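Local coordinates for ParB domain protein nuclease (Sulfolobus solfataricus, PDB 5K5D) that probably takes part in archaeal DNA segregation through a pNOB8-like ParB N-terminal domain, and may also act as a nuclease, at residues Y82-Q87 / Y94-T99; E12-E17 / R55-I60; Q117-R122 / K178-E183. The protein carries 4 engineered substitutions. All blocks are in the same frame, centred on the assembly; numbering follows the deposited sequence.

How the contacts relate
Contacts 2, 1 and 3 follow one another along the chain, each closing before the next opens. Contact 2 links edge strand 9-15 of the four-stranded mixed sheet to the turn before strand 59-61, and contact 1 joins the exit of strand 76-82 to helix 90-99; all four segments belong to the ParB-like N-terminal region. The centres of these two lie about 13 Å apart, bridged by the Asp83-Arg55 salt bridge. Contact 3, its centre about 14 Å from that of contact 1 but 26 Å from that of contact 2, packs helix 109-128 against the end of helix 170-180. Helix 90-99 thus connects the sheet to the helical part of the chain.

Contact 1: residues Y82-Q87 / Y94-T99; sequences YDFDSQ and YELIWT
Tyr82 and Leu96 mark the nearest approach of the two backbones, their CA atoms 10.0 Å apart, where the irregular segment 82-87 leaves strand 76-82 and passes helix 90-99 at side-chain distance. Leu96 fills that gap alone from the helix, its two methyls dividing the work. CD1 sits squarely over the Tyr82 ring in a CH-pi contact, 3.9 Å from the centroid and only 3° off the ring normal. CD2 reaches the phenol end instead, lying 4.0 Å from Tyr82 CZ. The tyrosine side chain leans away from its own carbonyl carbon (chi1 -77°) and turns a face to the helix. Phe84 meets the same leucine differently: its ring edge, near the ring plane, brings CE1 within 3.9 Å of Leu96 CD1. The same methyl therefore meets an aromatic face and, at roughly a right angle to it, an aromatic edge. Phe84 achieves this with CG lodged between its backbone N and carbonyl carbon (chi1 77°), while Asp83, the centre of an inverse gamma turn, separates the two aromatic residues. Farther along, Asp85 OD1 accepts the Gln87 backbone N at 2.9 Å, an Asx turn in the chain leading to helix 90-99. Ile60 of strand 59-61 touches both Phe84 and Leu96, and the Tyr82 ring also meets that of Tyr9, so the contact belongs to the hydrophobic layer between the mixed sheet and this helix. All three residues that meet across the segments are buried, and no hydrogen bond crosses between them. Cohesion here thus rests on burial of apolar surface, dispersion and a weak CH-pi attraction, with Leu96 as the helix residue that meets both rings.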
loop_
_atom_site.group_PDB
_atom_site.type_symbol
_atom_site.label_atom_id
_atom_site.label_comp_id
_atom_site.label_asym_id
_atom_site.label_seq_id
_atom_site.Cartn_x
_atom_site.Cartn_y
_atom_site.Cartn_z
ATOM N N TYR B 82 4.980 9.950 -20.125
ATOM C CA TYR B 82 6.335 9.785 -19.633
ATOM C C TYR B 82 7.149 8.948 -20.605
ATOM O O TYR B 82 6.613 8.071 -21.282
ATOM C CB TYR B 82 6.321 9.130 -18.255
ATOM C CG TYR B 82 5.946 10.082 -17.159
ATOM C CD1 TYR B 82 4.636 10.520 -17.009
ATOM C CD2 TYR B 82 6.902 10.551 -16.270
ATOM C CE1 TYR B 82 4.291 11.404 -16.000
ATOM C CE2 TYR B 82 6.564 11.435 -15.261
ATOM C CZ TYR B 82 5.261 11.857 -15.133
ATOM O OH TYR B 82 4.932 12.735 -14.132
ATOM N N ASP B 83 8.448 9.220 -20.662
ATOM C CA ASP B 83 9.308 8.580 -21.641
ATOM C C ASP B 83 9.914 7.282 -21.126
ATOM O O ASP B 83 11.129 7.137 -21.047
ATOM C CB ASP B 83 10.413 9.534 -22.080
ATOM C CG ASP B 83 11.272 8.952 -23.177
ATOM O OD1 ASP B 83 10.716 8.242 -24.039
ATOM O OD2 ASP B 83 12.498 9.193 -23.170
ATOM N N PHE B 84 9.058 6.336 -20.777
ATOM C CA PHE B 84 9.528 5.025 -20.361
ATOM C C PHE B 84 8.458 3.984 -20.641
ATOM O O PHE B 84 7.277 4.310 -20.747
ATOM C CB PHE B 84 9.911 5.021 -18.880
ATOM C CG PHE B 84 8.735 4.967 -17.947
ATOM C CD1 PHE B 84 8.114 6.132 -17.523
ATOM C CD2 PHE B 84 8.258 3.753 -17.486
ATOM C CE1 PHE B 84 7.039 6.086 -16.661
ATOM C CE2 PHE B 84 7.181 3.701 -16.623
ATOM C CZ PHE B 84 6.571 4.870 -16.212
ATOM N N ASP B 85 8.884 2.737 -20.783
ATOM C CA ASP B 85 7.974 1.638 -21.050
ATOM C C ASP B 85 7.614 0.976 -19.727
ATOM O O ASP B 85 8.450 0.324 -19.103
ATOM C CB ASP B 85 8.635 0.632 -21.993
ATOM C CG ASP B 85 7.663 -0.391 -22.533
ATOM O OD1 ASP B 85 6.723 -0.767 -21.804
ATOM O OD2 ASP B 85 7.842 -0.816 -23.695
ATOM N N SER B 86 6.368 1.162 -19.299
ATOM C CA SER B 86 5.909 0.637 -18.018
ATOM C C SER B 86 5.976 -0.883 -17.975
ATOM O O SER B 86 6.040 -1.476 -16.899
ATOM C CB SER B 86 4.478 1.089 -17.734
ATOM O OG SER B 86 3.567 0.461 -18.619
ATOM N N GLN B 87 5.954 -1.510 -19.149
ATOM C CA GLN B 87 5.999 -2.969 -19.233
ATOM C C GLN B 87 7.414 -3.500 -19.039
ATOM O O GLN B 87 7.613 -4.700 -18.861
ATOM C CB GLN B 87 5.422 -3.462 -20.562
ATOM C CG GLN B 87 3.937 -3.177 -20.737
ATOM C CD GLN B 87 3.075 -3.871 -19.693
ATOM O OE1 GLN B 87 2.325 -3.221 -18.960
ATOM N NE2 GLN B 87 3.174 -5.197 -19.625
ATOM N N TYR B 94 5.227 2.154 -10.765
ATOM C CA TYR B 94 4.989 2.002 -9.337
ATOM C C TYR B 94 5.237 3.295 -8.569
ATOM O O TYR B 94 4.471 3.652 -7.675
ATOM C CB TYR B 94 5.869 0.889 -8.776
ATOM C CG TYR B 94 5.507 -0.481 -9.298
ATOM C CD1 TYR B 94 6.483 -1.434 -9.551
ATOM C CD2 TYR B 94 4.183 -0.817 -9.540
ATOM C CE1 TYR B 94 6.148 -2.685 -10.033
ATOM C CE2 TYR B 94 3.839 -2.062 -10.017
ATOM C CZ TYR B 94 4.824 -2.992 -10.262
ATOM O OH TYR B 94 4.476 -4.233 -10.737
ATOM N N GLU B 95 6.307 4.002 -8.922
ATOM C CA GLU B 95 6.668 5.220 -8.205
ATOM C C GLU B 95 5.676 6.337 -8.475
ATOM O O GLU B 95 5.287 7.067 -7.563
ATOM C CB GLU B 95 8.100 5.646 -8.543
ATOM C CG GLU B 95 9.138 4.737 -7.901
ATOM C CD GLU B 95 10.437 4.666 -8.679
ATOM O OE1 GLU B 95 10.766 5.634 -9.401
ATOM O OE2 GLU B 95 11.128 3.631 -8.566
ATOM N N LEU B 96 5.257 6.454 -9.731
ATOM C CA LEU B 96 4.258 7.443 -10.114
ATOM C C LEU B 96 2.943 7.223 -9.379
ATOM O O LEU B 96 2.361 8.165 -8.851
ATOM C CB LEU B 96 4.041 7.430 -11.625
ATOM C CG LEU B 96 5.227 7.982 -12.412
ATOM C CD1 LEU B 96 4.985 7.875 -13.910
ATOM C CD2 LEU B 96 5.486 9.426 -12.000
ATOM N N ILE B 97 2.480 5.978 -9.336
ATOM C CA ILE B 97 1.223 5.664 -8.673
ATOM C C ILE B 97 1.274 6.041 -7.199
ATOM O O ILE B 97 0.274 6.475 -6.627
ATOM C CB ILE B 97 0.858 4.174 -8.803
ATOM C CG1 ILE B 97 0.501 3.826 -10.252
ATOM C CG2 ILE B 97 -0.313 3.833 -7.885
ATOM C CD1 ILE B 97 0.383 2.331 -10.508
ATOM N N TRP B 98 2.440 5.873 -6.583
ATOM C CA TRP B 98 2.592 6.227 -5.177
ATOM C C TRP B 98 2.665 7.733 -5.001
ATOM O O TRP B 98 2.095 8.294 -4.064
ATOM C CB TRP B 98 3.839 5.585 -4.578
ATOM C CG TRP B 98 4.100 6.033 -3.173
ATOM C CD1 TRP B 98 5.161 6.766 -2.726
ATOM C CD2 TRP B 98 3.271 5.794 -2.028
ATOM N NE1 TRP B 98 5.051 6.986 -1.375
ATOM C CE2 TRP B 98 3.901 6.400 -0.926
ATOM C CE3 TRP B 98 2.066 5.113 -1.836
ATOM C CZ2 TRP B 98 3.361 6.349 0.360
ATOM C CZ3 TRP B 98 1.533 5.068 -0.561
ATOM C CH2 TRP B 98 2.179 5.682 0.521
ATOM N N THR B 99 3.382 8.386 -5.906
ATOM C CA THR B 99 3.533 9.828 -5.845
ATOM C C THR B 99 2.187 10.518 -5.938
ATOM O O THR B 99 1.929 11.474 -5.213
ATOM C CB THR B 99 4.447 10.357 -6.958
ATOM O OG1 THR B 99 5.805 10.011 -6.662
ATOM C CG2 THR B 99 4.331 11.870 -7.050
#

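Contact 2: residues E12-E17 / R55-I60; sequences EVVSIE and RNYVLI
Tyr57 reaches across to strand 9-15 and gives its hydroxyl proton to Glu12, OH to OE1 being 2.8 Å. The acceptor lies at the edge of the phenol, near the ring plane, and is met on the syn side of the carboxylate, 24° out of the carboxylate plane; the two flat groups are turned 66° apart. Glu12 starts with CG between its backbone N and carbonyl carbon (chi1 58°), then runs extended beyond CG to cross the tyrosine at about a right angle. Strand 9-15 and strand 59-61 are the outermost strands of the four-stranded mixed sheet in this ParB-like N-terminal region, so the tyrosine, in the turn before strand 59-61, spans toward the far edge, touching Ile79 of strand 76-82 on the way. Lys81 adds a salt bridge to Glu12 OE2 and a hydrogen bond to Tyr57 OH, which probably favours a charged carboxylate. With an alanine here instead of Glu12, the phenol is likely to lose its acceptor and Lys81 this countercharge. Two residues along the strand, Val14 supplies the apolar half, approaching the ring obliquely with CG1 3.8 Å from Tyr57 CE2.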
loop_
_atom_site.group_PDB
_atom_site.type_symbol
_atom_site.label_atom_id
_atom_site.label_comp_id
_atom_site.label_asym_id
_atom_site.label_seq_id
_atom_site.Cartn_x
_atom_site.Cartn_y
_atom_site.Cartn_z
ATOM N N GLU B 12 0.422 16.256 -23.582
ATOM C CA GLU B 12 -0.272 16.139 -24.859
ATOM C C GLU B 12 -1.732 15.729 -24.714
ATOM O O GLU B 12 -2.146 15.205 -23.680
ATOM C CB GLU B 12 0.462 15.176 -25.798
ATOM C CG GLU B 12 0.645 13.775 -25.259
ATOM C CD GLU B 12 1.318 12.854 -26.263
ATOM O OE1 GLU B 12 0.599 12.192 -27.040
ATOM O OE2 GLU B 12 2.566 12.793 -26.281
ATOM N N VAL B 13 -2.504 15.988 -25.762
ATOM C CA VAL B 13 -3.906 15.609 -25.801
ATOM C C VAL B 13 -4.101 14.491 -26.808
ATOM O O VAL B 13 -3.558 14.533 -27.912
ATOM C CB VAL B 13 -4.803 16.787 -26.190
ATOM C CG1 VAL B 13 -6.261 16.352 -26.205
ATOM C CG2 VAL B 13 -4.596 17.941 -25.230
ATOM N N VAL B 14 -4.880 13.490 -26.421
ATOM C CA VAL B 14 -5.090 12.325 -27.261
ATOM C C VAL B 14 -6.553 11.914 -27.237
ATOM O O VAL B 14 -7.297 12.305 -26.336
ATOM C CB VAL B 14 -4.235 11.141 -26.779
ATOM C CG1 VAL B 14 -2.759 11.459 -26.936
ATOM C CG2 VAL B 14 -4.560 10.810 -25.338
ATOM N N SER B 15 -6.961 11.129 -28.233
ATOM C CA SER B 15 -8.311 10.583 -28.260
ATOM C C SER B 15 -8.513 9.740 -27.011
ATOM O O SER B 15 -7.611 9.014 -26.589
ATOM C CB SER B 15 -8.544 9.741 -29.518
ATOM O OG SER B 15 -7.816 8.527 -29.474
ATOM N N ILE B 16 -9.695 9.846 -26.416
ATOM C CA ILE B 16 -9.959 9.203 -25.136
ATOM C C ILE B 16 -9.782 7.685 -25.207
ATOM O O ILE B 16 -9.480 7.038 -24.205
ATOM C CB ILE B 16 -11.362 9.562 -24.607
ATOM C CG1 ILE B 16 -11.515 9.127 -23.148
ATOM C CG2 ILE B 16 -12.444 8.953 -25.491
ATOM C CD1 ILE B 16 -12.742 9.684 -22.482
ATOM N N GLU B 17 -9.945 7.128 -26.402
ATOM C CA GLU B 17 -9.860 5.687 -26.588
ATOM C C GLU B 17 -8.439 5.227 -26.908
ATOM O O GLU B 17 -8.174 4.027 -27.032
ATOM C CB GLU B 17 -10.825 5.238 -27.687
ATOM C CG GLU B 17 -12.272 5.634 -27.432
ATOM C CD GLU B 17 -12.832 5.007 -26.169
ATOM O OE1 GLU B 17 -12.559 3.812 -25.927
ATOM O OE2 GLU B 17 -13.540 5.709 -25.415
ATOM N N ARG B 55 5.011 5.803 -22.357
ATOM C CA ARG B 55 5.371 6.041 -23.745
ATOM C C ARG B 55 4.355 5.458 -24.726
ATOM O O ARG B 55 4.013 6.090 -25.721
ATOM C CB ARG B 55 6.749 5.435 -23.999
ATOM C CG ARG B 55 7.427 5.917 -25.248
ATOM C CD ARG B 55 8.932 5.848 -25.066
ATOM N NE ARG B 55 9.403 4.492 -24.801
ATOM C CZ ARG B 55 10.471 4.208 -24.064
ATOM N NH1 ARG B 55 11.168 5.184 -23.502
ATOM N NH2 ARG B 55 10.839 2.949 -23.881
ATOM N N ASN B 56 3.878 4.253 -24.443
ATOM C CA ASN B 56 2.939 3.578 -25.333
ATOM C C ASN B 56 1.488 3.813 -24.932
ATOM O O ASN B 56 0.594 3.071 -25.339
ATOM C CB ASN B 56 3.211 2.072 -25.356
ATOM C CG ASN B 56 4.609 1.740 -25.840
ATOM O OD1 ASN B 56 5.116 2.362 -26.775
ATOM N ND2 ASN B 56 5.244 0.772 -25.191
ATOM N N TYR B 57 1.262 4.847 -24.131
ATOM C CA TYR B 57 -0.092 5.267 -23.790
ATOM C C TYR B 57 -0.801 4.244 -22.912
ATOM O O TYR B 57 -2.025 4.119 -22.940
ATOM C CB TYR B 57 -0.888 5.587 -25.059
ATOM C CG TYR B 57 -0.240 6.687 -25.872
ATOM C CD1 TYR B 57 0.624 6.389 -26.919
ATOM C CD2 TYR B 57 -0.465 8.024 -25.567
ATOM C CE1 TYR B 57 1.231 7.392 -27.649
ATOM C CE2 TYR B 57 0.137 9.032 -26.291
ATOM C CZ TYR B 57 0.985 8.712 -27.329
ATOM O OH TYR B 57 1.588 9.717 -28.048
ATOM N N VAL B 58 -0.013 3.508 -22.137
ATOM C CA VAL B 58 -0.548 2.663 -21.085
ATOM C C VAL B 58 -0.860 3.547 -19.883
ATOM O O VAL B 58 0.020 4.237 -19.360
ATOM C CB VAL B 58 0.452 1.558 -20.674
ATOM C CG1 VAL B 58 -0.050 0.807 -19.451
ATOM C CG2 VAL B 58 0.697 0.603 -21.826
ATOM N N LEU B 59 -2.121 3.535 -19.465
ATOM C CA LEU B 59 -2.574 4.322 -18.328
ATOM C C LEU B 59 -1.877 3.847 -17.056
ATOM O O LEU B 59 -1.889 2.659 -16.730
ATOM C CB LEU B 59 -4.087 4.177 -18.170
ATOM C CG LEU B 59 -4.918 5.417 -17.835
ATOM C CD1 LEU B 59 -5.962 5.082 -16.780
ATOM C CD2 LEU B 59 -4.041 6.566 -17.375
ATOM N N ILE B 60 -1.268 4.779 -16.334
ATOM C CA ILE B 60 -0.582 4.439 -15.098
ATOM C C ILE B 60 -1.427 4.864 -13.915
ATOM O O ILE B 60 -1.665 4.089 -12.990
ATOM C CB ILE B 60 0.797 5.123 -15.017
ATOM C CG1 ILE B 60 1.737 4.527 -16.064
ATOM C CG2 ILE B 60 1.392 4.979 -13.623
ATOM C CD1 ILE B 60 3.104 5.168 -16.075
#

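Contact 3: residues Q117-R122 / K178-E183; sequences QKIADR and KELDKE
Leu180 pushes one methyl, CD1, against Ile119 and Ala120 of helix 109-128. The tight part is the meeting of Leu180 CD1 with Ile119 CG2 at 3.7 Å, where the two branched side chains cross at a slant. Ile119 offers this methyl because CG2 stands opposite its backbone N across the CA-CB bond, while CG1 leads the rest of the chain elsewhere (chi1 -63°). Ala120 fits more loosely: its CB is 4.5 Å from Leu180 CD1, and its CA is slightly nearer at 4.3 Å. The small alanine lets the leucine methyl come up beside the helix backbone, with the CA atoms of Ala120 and Leu180 8.1 Å apart. No hydrogen bond crosses between the two segments, and the buried surface is modest at 91 Å². On either side of Leu180 in the sequence, Lys178, Glu179, Lys182 and Glu183 are exposed, and the leucine is itself partly so, whereas Ile119 and Ala120 are buried. Polar links beside this apolar contact hold it in its surroundings: Asp121 bonds to Tyr173 and forms a salt bridge with Arg199 of helix 189-201, and Leu180 O accepts from Trp98 NE1 of helix 90-99. The three helices thus touch one another: Ile119 also packs on Trp98, and Ala120 on Tyr173 and Leu177 of helix 170-180.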
loop_
_atom_site.group_PDB
_atom_site.type_symbol
_atom_site.label_atom_id
_atom_site.label_comp_id
_atom_site.label_asym_id
_atom_site.label_seq_id
_atom_site.Cartn_x
_atom_site.Cartn_y
_atom_site.Cartn_z
ATOM N N GLN B 117 2.270 -0.618 1.090
ATOM C CA GLN B 117 2.786 -1.980 1.090
ATOM C C GLN B 117 2.783 -2.591 -0.310
ATOM O O GLN B 117 3.758 -3.222 -0.715
ATOM C CB GLN B 117 1.996 -2.875 2.051
ATOM C CG GLN B 117 2.414 -4.335 1.990
ATOM C CD GLN B 117 1.596 -5.222 2.901
ATOM O OE1 GLN B 117 1.033 -4.765 3.894
ATOM N NE2 GLN B 117 1.521 -6.505 2.563
ATOM N N LYS B 118 1.686 -2.409 -1.043
ATOM C CA LYS B 118 1.579 -2.959 -2.392
ATOM C C LYS B 118 2.719 -2.441 -3.245
ATOM O O LYS B 118 3.305 -3.175 -4.036
ATOM C CB LYS B 118 0.249 -2.589 -3.043
ATOM C CG LYS B 118 -0.924 -3.432 -2.605
ATOM C CD LYS B 118 -2.173 -3.019 -3.356
ATOM C CE LYS B 118 -3.419 -3.622 -2.737
ATOM N NZ LYS B 118 -4.651 -3.156 -3.431
ATOM N N ILE B 119 3.029 -1.164 -3.068
ATOM C CA ILE B 119 4.125 -0.539 -3.792
ATOM C C ILE B 119 5.477 -1.085 -3.329
ATOM O O ILE B 119 6.255 -1.582 -4.141
ATOM C CB ILE B 119 4.089 0.999 -3.651
ATOM C CG1 ILE B 119 2.813 1.561 -4.286
ATOM C CG2 ILE B 119 5.312 1.625 -4.294
ATOM C CD1 ILE B 119 2.702 1.312 -5.787
ATOM N N ALA B 120 5.746 -1.015 -2.028
ATOM C CA ALA B 120 7.049 -1.421 -1.498
ATOM C C ALA B 120 7.391 -2.878 -1.828
ATOM O O ALA B 120 8.543 -3.204 -2.113
ATOM C CB ALA B 120 7.121 -1.173 0.004
ATOM N N ASP B 121 6.379 -3.739 -1.785
ATOM C CA ASP B 121 6.513 -5.139 -2.174
ATOM C C ASP B 121 6.932 -5.286 -3.634
ATOM O O ASP B 121 7.729 -6.164 -3.965
ATOM C CB ASP B 121 5.191 -5.886 -1.955
ATOM C CG ASP B 121 4.947 -6.241 -0.496
ATOM O OD1 ASP B 121 5.619 -5.672 0.394
ATOM O OD2 ASP B 121 4.072 -7.090 -0.239
ATOM N N ARG B 122 6.382 -4.441 -4.506
ATOM C CA ARG B 122 6.725 -4.484 -5.927
ATOM C C ARG B 122 8.172 -4.063 -6.119
ATOM O O ARG B 122 8.939 -4.727 -6.820
ATOM C CB ARG B 122 5.830 -3.558 -6.752
ATOM C CG ARG B 122 4.334 -3.789 -6.618
ATOM C CD ARG B 122 3.943 -5.220 -6.921
ATOM N NE ARG B 122 2.564 -5.306 -7.399
ATOM C CZ ARG B 122 1.488 -5.306 -6.615
ATOM N NH1 ARG B 122 1.620 -5.216 -5.296
ATOM N NH2 ARG B 122 0.280 -5.392 -7.153
ATOM N N LYS B 178 11.437 4.490 3.265
ATOM C CA LYS B 178 12.001 5.827 3.392
ATOM C C LYS B 178 12.251 6.446 2.022
ATOM O O LYS B 178 11.910 7.603 1.786
ATOM C CB LYS B 178 13.281 5.812 4.233
ATOM C CG LYS B 178 13.034 5.659 5.727
ATOM C CD LYS B 178 14.305 5.877 6.537
ATOM C CE LYS B 178 15.393 4.883 6.147
ATOM N NZ LYS B 178 16.612 5.008 7.001
ATOM N N GLU B 179 12.826 5.664 1.115
ATOM C CA GLU B 179 13.087 6.135 -0.242
ATOM C C GLU B 179 11.823 6.658 -0.917
ATOM O O GLU B 179 11.866 7.640 -1.657
ATOM C CB GLU B 179 13.700 5.017 -1.085
ATOM C CG GLU B 179 15.064 4.559 -0.602
ATOM C CD GLU B 179 15.536 3.305 -1.306
ATOM O OE1 GLU B 179 14.704 2.651 -1.972
ATOM O OE2 GLU B 179 16.734 2.972 -1.196
ATOM N N LEU B 180 10.701 5.992 -0.654
ATOM C CA LEU B 180 9.423 6.330 -1.274
ATOM C C LEU B 180 8.721 7.499 -0.593
ATOM O O LEU B 180 7.751 8.045 -1.124
ATOM C CB LEU B 180 8.500 5.114 -1.255
ATOM C CG LEU B 180 8.821 3.996 -2.242
ATOM C CD1 LEU B 180 7.956 2.776 -1.953
ATOM C CD2 LEU B 180 8.616 4.489 -3.667
ATOM N N ASP B 181 9.206 7.875 0.584
ATOM C CA ASP B 181 8.569 8.914 1.381
ATOM C C ASP B 181 9.591 9.556 2.312
ATOM O O ASP B 181 9.476 9.466 3.533
ATOM C CB ASP B 181 7.416 8.313 2.191
ATOM C CG ASP B 181 6.669 9.349 3.012
ATOM O OD1 ASP B 181 6.443 10.470 2.507
ATOM O OD2 ASP B 181 6.309 9.038 4.165
ATOM N N LYS B 182 10.593 10.204 1.730
ATOM C CA LYS B 182 11.684 10.775 2.511
ATOM C C LYS B 182 11.229 11.946 3.379
ATOM O O LYS B 182 11.621 12.060 4.540
ATOM C CB LYS B 182 12.829 11.207 1.593
ATOM C CG LYS B 182 13.354 10.087 0.713
ATOM C CD LYS B 182 14.527 10.530 -0.145
ATOM C CE LYS B 182 14.996 9.397 -1.046
ATOM N NZ LYS B 182 16.175 9.780 -1.869
ATOM N N GLU B 183 10.394 12.810 2.810
ATOM C CA GLU B 183 9.923 13.999 3.513
ATOM C C GLU B 183 8.781 13.682 4.475
ATOM O O GLU B 183 8.122 14.584 4.993
ATOM C CB GLU B 183 9.506 15.075 2.507
ATOM C CG GLU B 183 10.665 15.609 1.677
ATOM C CD GLU B 183 10.211 16.348 0.434
ATOM O OE1 GLU B 183 9.197 15.933 -0.169
ATOM O OE2 GLU B 183 10.869 17.344 0.058
#